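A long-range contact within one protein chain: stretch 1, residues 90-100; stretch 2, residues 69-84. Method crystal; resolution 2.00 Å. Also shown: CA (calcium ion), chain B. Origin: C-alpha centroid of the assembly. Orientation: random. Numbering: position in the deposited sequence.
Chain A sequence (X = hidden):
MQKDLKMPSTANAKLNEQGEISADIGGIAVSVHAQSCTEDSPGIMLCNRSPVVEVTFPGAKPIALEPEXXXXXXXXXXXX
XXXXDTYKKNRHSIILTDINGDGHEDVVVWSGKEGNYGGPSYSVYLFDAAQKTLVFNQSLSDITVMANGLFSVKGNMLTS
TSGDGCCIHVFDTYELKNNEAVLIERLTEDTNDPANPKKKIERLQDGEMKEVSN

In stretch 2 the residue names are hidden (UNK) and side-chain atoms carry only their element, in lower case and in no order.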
# COMPACT_ATOMS: atom_id res chain seq x y z
N ASN A 90 7.39 -5.45 6.83
CA ASN A 90 7.93 -4.10 7.01
C ASN A 90 6.97 -3.05 6.51
O ASN A 90 6.01 -3.33 5.79
CB ASN A 90 9.26 -3.94 6.26
CG ASN A 90 10.43 -4.56 6.99
OD1 ASN A 90 10.51 -4.52 8.22
ND2 ASN A 90 11.37 -5.13 6.23
N ARG A 91 7.25 -1.81 6.90
CA ARG A 91 6.56 -0.64 6.43
C ARG A 91 7.62 0.20 5.75
O ARG A 91 8.68 0.44 6.32
CB ARG A 91 5.96 0.10 7.62
CG ARG A 91 5.32 1.44 7.29
CD ARG A 91 5.02 2.22 8.57
NE ARG A 91 6.22 2.49 9.35
CZ ARG A 91 6.24 3.05 10.56
NH1 ARG A 91 5.12 3.44 11.15
NH2 ARG A 91 7.40 3.23 11.18
N HIS A 92 7.35 0.62 4.52
CA HIS A 92 8.26 1.48 3.77
C HIS A 92 7.48 2.69 3.30
O HIS A 92 6.27 2.61 3.15
CB HIS A 92 8.86 0.75 2.57
CG HIS A 92 9.92 -0.24 2.93
ND1 HIS A 92 9.64 -1.51 3.38
CD2 HIS A 92 11.27 -0.14 2.91
CE1 HIS A 92 10.76 -2.16 3.62
NE2 HIS A 92 11.77 -1.35 3.34
N SER A 93 8.18 3.80 3.06
CA SER A 93 7.53 5.02 2.54
C SER A 93 7.10 4.89 1.06
O SER A 93 6.03 5.37 0.68
CB SER A 93 8.47 6.22 2.69
OG SER A 93 8.73 6.49 4.05
N ILE A 94 7.94 4.27 0.24
CA ILE A 94 7.72 4.22 -1.21
C ILE A 94 8.04 2.82 -1.71
O ILE A 94 9.19 2.38 -1.61
CB ILE A 94 8.59 5.25 -1.95
CG1 ILE A 94 8.13 6.68 -1.61
CG2 ILE A 94 8.54 5.02 -3.47
CD1 ILE A 94 9.12 7.74 -2.01
N ILE A 95 7.02 2.15 -2.24
CA ILE A 95 7.07 0.72 -2.64
C ILE A 95 6.78 0.53 -4.15
O ILE A 95 5.76 0.98 -4.68
CB ILE A 95 6.03 -0.08 -1.83
CG1 ILE A 95 6.41 -0.07 -0.33
CG2 ILE A 95 5.86 -1.51 -2.36
CD1 ILE A 95 5.21 0.06 0.59
N LEU A 96 7.71 -0.14 -4.82
CA LEU A 96 7.60 -0.53 -6.23
C LEU A 96 7.31 -2.04 -6.30
O LEU A 96 8.10 -2.87 -5.85
CB LEU A 96 8.91 -0.23 -6.97
CG LEU A 96 9.61 1.09 -6.66
CD1 LEU A 96 10.99 1.11 -7.31
CD2 LEU A 96 8.78 2.26 -7.15
N THR A 97 6.15 -2.38 -6.85
CA THR A 97 5.62 -3.73 -6.80
C THR A 97 4.50 -3.83 -7.83
O THR A 97 3.74 -2.88 -8.01
CB THR A 97 5.09 -4.05 -5.38
OG1 THR A 97 4.78 -5.44 -5.29
CG2 THR A 97 3.82 -3.24 -5.05
N ASP A 98 4.43 -4.97 -8.52
CA ASP A 98 3.39 -5.18 -9.53
C ASP A 98 2.20 -5.74 -8.81
O ASP A 98 2.21 -6.89 -8.39
CB ASP A 98 3.86 -6.15 -10.62
CG ASP A 98 2.82 -6.34 -11.73
OD1 ASP A 98 1.95 -5.45 -11.93
OD2 ASP A 98 2.90 -7.38 -12.42
N ILE A 99 1.17 -4.92 -8.65
CA ILE A 99 0.00 -5.31 -7.88
C ILE A 99 -0.95 -6.10 -8.76
O ILE A 99 -1.52 -7.10 -8.32
CB ILE A 99 -0.69 -4.07 -7.27
CG1 ILE A 99 0.24 -3.42 -6.23
CG2 ILE A 99 -2.03 -4.44 -6.63
CD1 ILE A 99 -0.22 -2.08 -5.69
N ASN A 100 -1.12 -5.68 -10.01
CA ASN A 100 -2.11 -6.29 -10.89
C ASN A 100 -1.59 -7.38 -11.84
O ASN A 100 -2.32 -7.83 -12.72
CB ASN A 100 -2.90 -5.22 -11.65
CG ASN A 100 -2.04 -4.36 -12.55
OD1 ASN A 100 -0.81 -4.42 -12.53
ND2 ASN A 100 -2.69 -3.54 -13.34
N UNK A 69 0.01 13.83 0.86
CA UNK A 69 1.11 13.95 1.81
C UNK A 69 2.07 12.79 1.62
O UNK A 69 1.77 11.85 0.90
c UNK A 69 0.58 14.00 3.25
N UNK A 70 3.25 12.89 2.23
CA UNK A 70 4.28 11.85 2.15
C UNK A 70 5.01 11.72 3.50
O UNK A 70 5.54 12.72 4.03
c UNK A 70 7.50 11.68 -0.11
c UNK A 70 6.45 11.15 0.85
c UNK A 70 5.94 9.81 0.35
c UNK A 70 5.30 12.17 1.04
N UNK A 71 5.01 10.50 4.03
CA UNK A 71 5.77 10.16 5.23
C UNK A 71 7.05 9.50 4.78
O UNK A 71 7.02 8.38 4.28
c UNK A 71 3.81 9.89 6.81
c UNK A 71 2.59 10.05 6.16
c UNK A 71 3.93 10.35 8.12
c UNK A 71 4.97 9.22 6.12
c UNK A 71 2.87 10.98 8.75
c UNK A 71 1.68 11.15 8.08
c UNK A 71 1.54 10.69 6.78
o UNK A 71 0.62 11.77 8.72
N UNK A 72 8.15 10.22 4.99
CA UNK A 72 9.50 9.79 4.60
C UNK A 72 10.24 9.19 5.80
O UNK A 72 10.68 9.91 6.70
c UNK A 72 9.59 11.61 2.86
c UNK A 72 10.31 10.98 4.04
c UNK A 72 11.72 10.54 3.62
N UNK A 73 10.35 7.87 5.81
CA UNK A 73 11.05 7.17 6.88
C UNK A 73 12.47 6.93 6.40
O UNK A 73 12.71 6.08 5.52
o UNK A 73 12.08 5.45 8.81
o UNK A 73 10.31 4.14 8.82
c UNK A 73 10.95 5.11 8.36
c UNK A 73 10.33 5.86 7.20
N UNK A 74 13.41 7.68 6.97
CA UNK A 74 14.81 7.56 6.59
C UNK A 74 15.44 6.23 7.04
O UNK A 74 16.54 5.91 6.60
o UNK A 74 15.78 8.62 8.53
c UNK A 74 15.63 8.74 7.13
N UNK A 75 14.75 5.47 7.89
CA UNK A 75 15.19 4.13 8.31
C UNK A 75 14.49 2.97 7.57
O UNK A 75 14.82 1.80 7.80
c UNK A 75 15.01 4.01 9.83
n UNK A 75 17.08 5.18 10.24
c UNK A 75 15.82 5.05 10.60
o UNK A 75 15.32 5.74 11.48
N UNK A 76 13.54 3.30 6.68
CA UNK A 76 12.84 2.30 5.85
C UNK A 76 12.18 2.98 4.63
O UNK A 76 10.95 3.05 4.50
c UNK A 76 11.81 1.55 6.69
o UNK A 76 11.41 0.35 6.05
N UNK A 77 13.00 3.46 3.71
CA UNK A 77 12.52 4.40 2.72
C UNK A 77 11.92 3.74 1.48
O UNK A 77 10.75 3.98 1.16
c UNK A 77 13.64 5.38 2.32
c UNK A 77 13.06 6.61 1.62
o UNK A 77 14.35 5.79 3.50
N UNK A 78 12.70 2.88 0.82
CA UNK A 78 12.28 2.27 -0.45
C UNK A 78 12.30 0.76 -0.39
O UNK A 78 13.23 0.15 0.17
c UNK A 78 13.20 2.67 -1.59
c UNK A 78 14.56 6.19 -1.58
c UNK A 78 13.31 4.15 -1.79
c UNK A 78 14.44 4.83 -1.36
c UNK A 78 12.43 6.22 -2.66
c UNK A 78 12.32 4.85 -2.46
c UNK A 78 13.56 6.89 -2.22
N UNK A 79 11.29 0.16 -1.00
CA UNK A 79 11.23 -1.28 -1.19
C UNK A 79 10.80 -1.61 -2.62
O UNK A 79 9.88 -0.99 -3.17
c UNK A 79 9.41 -6.08 -0.79
c UNK A 79 10.30 -1.92 -0.15
c UNK A 79 10.56 -5.73 -0.08
c UNK A 79 10.00 -3.39 -0.37
o UNK A 79 9.06 -7.39 -1.03
c UNK A 79 8.57 -5.11 -1.29
c UNK A 79 8.87 -3.78 -1.08
c UNK A 79 10.85 -4.39 0.12
N UNK A 80 11.48 -2.57 -3.22
CA UNK A 80 11.16 -3.05 -4.55
C UNK A 80 11.06 -4.57 -4.44
O UNK A 80 12.03 -5.24 -4.11
c UNK A 80 12.44 -3.30 -9.10
n UNK A 80 11.18 -3.62 -8.91
c UNK A 80 10.86 -3.43 -7.58
c UNK A 80 11.97 -2.98 -6.96
c UNK A 80 12.24 -2.61 -5.54
n UNK A 80 12.95 -2.91 -7.94
N UNK A 81 9.86 -5.09 -4.66
CA UNK A 81 9.63 -6.52 -4.54
C UNK A 81 8.16 -6.84 -4.41
O UNK A 81 7.31 -5.93 -4.46
N UNK A 82 7.84 -8.13 -4.22
CA UNK A 82 6.44 -8.52 -4.12
C UNK A 82 5.84 -8.22 -2.74
O UNK A 82 6.57 -8.04 -1.75
c UNK A 82 7.90 -10.47 -4.16
c UNK A 82 6.48 -10.04 -4.39
c UNK A 82 8.75 -9.25 -3.92
N UNK A 83 4.51 -8.14 -2.70
CA UNK A 83 3.78 -8.02 -1.43
C UNK A 83 3.34 -9.41 -0.95
O UNK A 83 2.15 -9.75 -0.93
c UNK A 83 2.58 -7.08 -1.59
c UNK A 83 2.89 -5.64 -2.05
c UNK A 83 3.83 -4.93 -1.08
c UNK A 83 1.61 -4.85 -2.26
N UNK A 84 4.32 -10.23 -0.56
CA UNK A 84 4.06 -11.55 0.00
C UNK A 84 3.61 -11.42 1.45
O UNK A 84 4.23 -10.68 2.23
o UNK A 84 4.96 -12.84 -2.33
c UNK A 84 5.80 -12.73 -1.41
o UNK A 84 7.03 -12.90 -1.58
c UNK A 84 5.31 -12.42 -0.02
CA CA B . 1.28 -3.40 -12.86
O HOH W 1 8.08 2.86 7.84
O HOH W 2 0.39 -2.01 -14.47

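Position 69 has one side-chain carbon and lies out of reach of stretch 1; it is Ala69. Position 70 has four carbons, forked at the second. One fork tip lies 4.3 Å from Ile94 CG1. This is Leu70.

Position 71 carries one carbon, then a six-carbon ring bearing an oxygen: Tyr71. Its backbone O accepts a hydrogen bond from Ser93 OG at 2.6 Å. Position 72 has one carbon carrying two more and points away from stretch 1; it is Val72.

Position 73 has two carbons, the second carrying two oxygens. One oxygen lies 3.9 Å from Arg91 NH2. A carboxylate near a guanidinium fits Asp73, and the pair is a long salt bridge. Water 1 also joins Asp73 OD2 to Arg91 NE. Asp73 N donates to Ser93 OG at 2.8 Å, so that hydroxyl both gives and receives.

Position 74 has one carbon and one oxygen, away from stretch 1: Ser74. Position 75 has two carbons, the second with one oxygen and one nitrogen, an amide. It is Asn75, exposed in the turn. Position 76 has one carbon and one oxygen. The oxygen donates to Arg91 O at 2.7 Å and sits over one face of the His92 ring. This is Ser76, the last residue of a type I turn begun at Asp73.

Position 77 has a carbon carrying one oxygen and one carbon: Thr77. Its OG1 turns back to Asp73 O at 2.6 Å, bracing the turn. Position 78 has one carbon and a plain six-carbon ring, whose nearest ring carbon is 3.7 Å from Ile94 CD1. It is Phe78.

Position 79 has one carbon and a six-carbon ring ending in an oxygen. Its CB lies over the His92 ring, opposite Ser76 OG, and Ile95 CG2 meets the ring edge. This is Tyr79. Position 80 has one carbon and a five-membered ring of three carbons and two nitrogens. Leu96 CD1 lies over a ring face. It is His80.

Position 81 has no side chain. A CB would clash with Tyr79 OH, and the backbone angles themselves call for glycine: Gly81. Position 82 has three carbons closing onto its own N: Pro82. Position 83 has four carbons, forked at the second, near Ile95 CG2: Leu83. Position 84 has two carbons, the second carrying two oxygens, and is out of reach: Asp84.

The contact is a parallel strand pairing. Ile94 N to Thr77 O, Tyr79 N to Ile94 O, Leu96 N to Tyr79 O and Gly81 N to Leu96 O form its ladder. Ser93 and Thr97 hydroxyls bond backbone carbonyls beyond it, while apolar side chains pack on both faces.

Stretch 2 (69-84) ALYVDSNSTFYHGPLD
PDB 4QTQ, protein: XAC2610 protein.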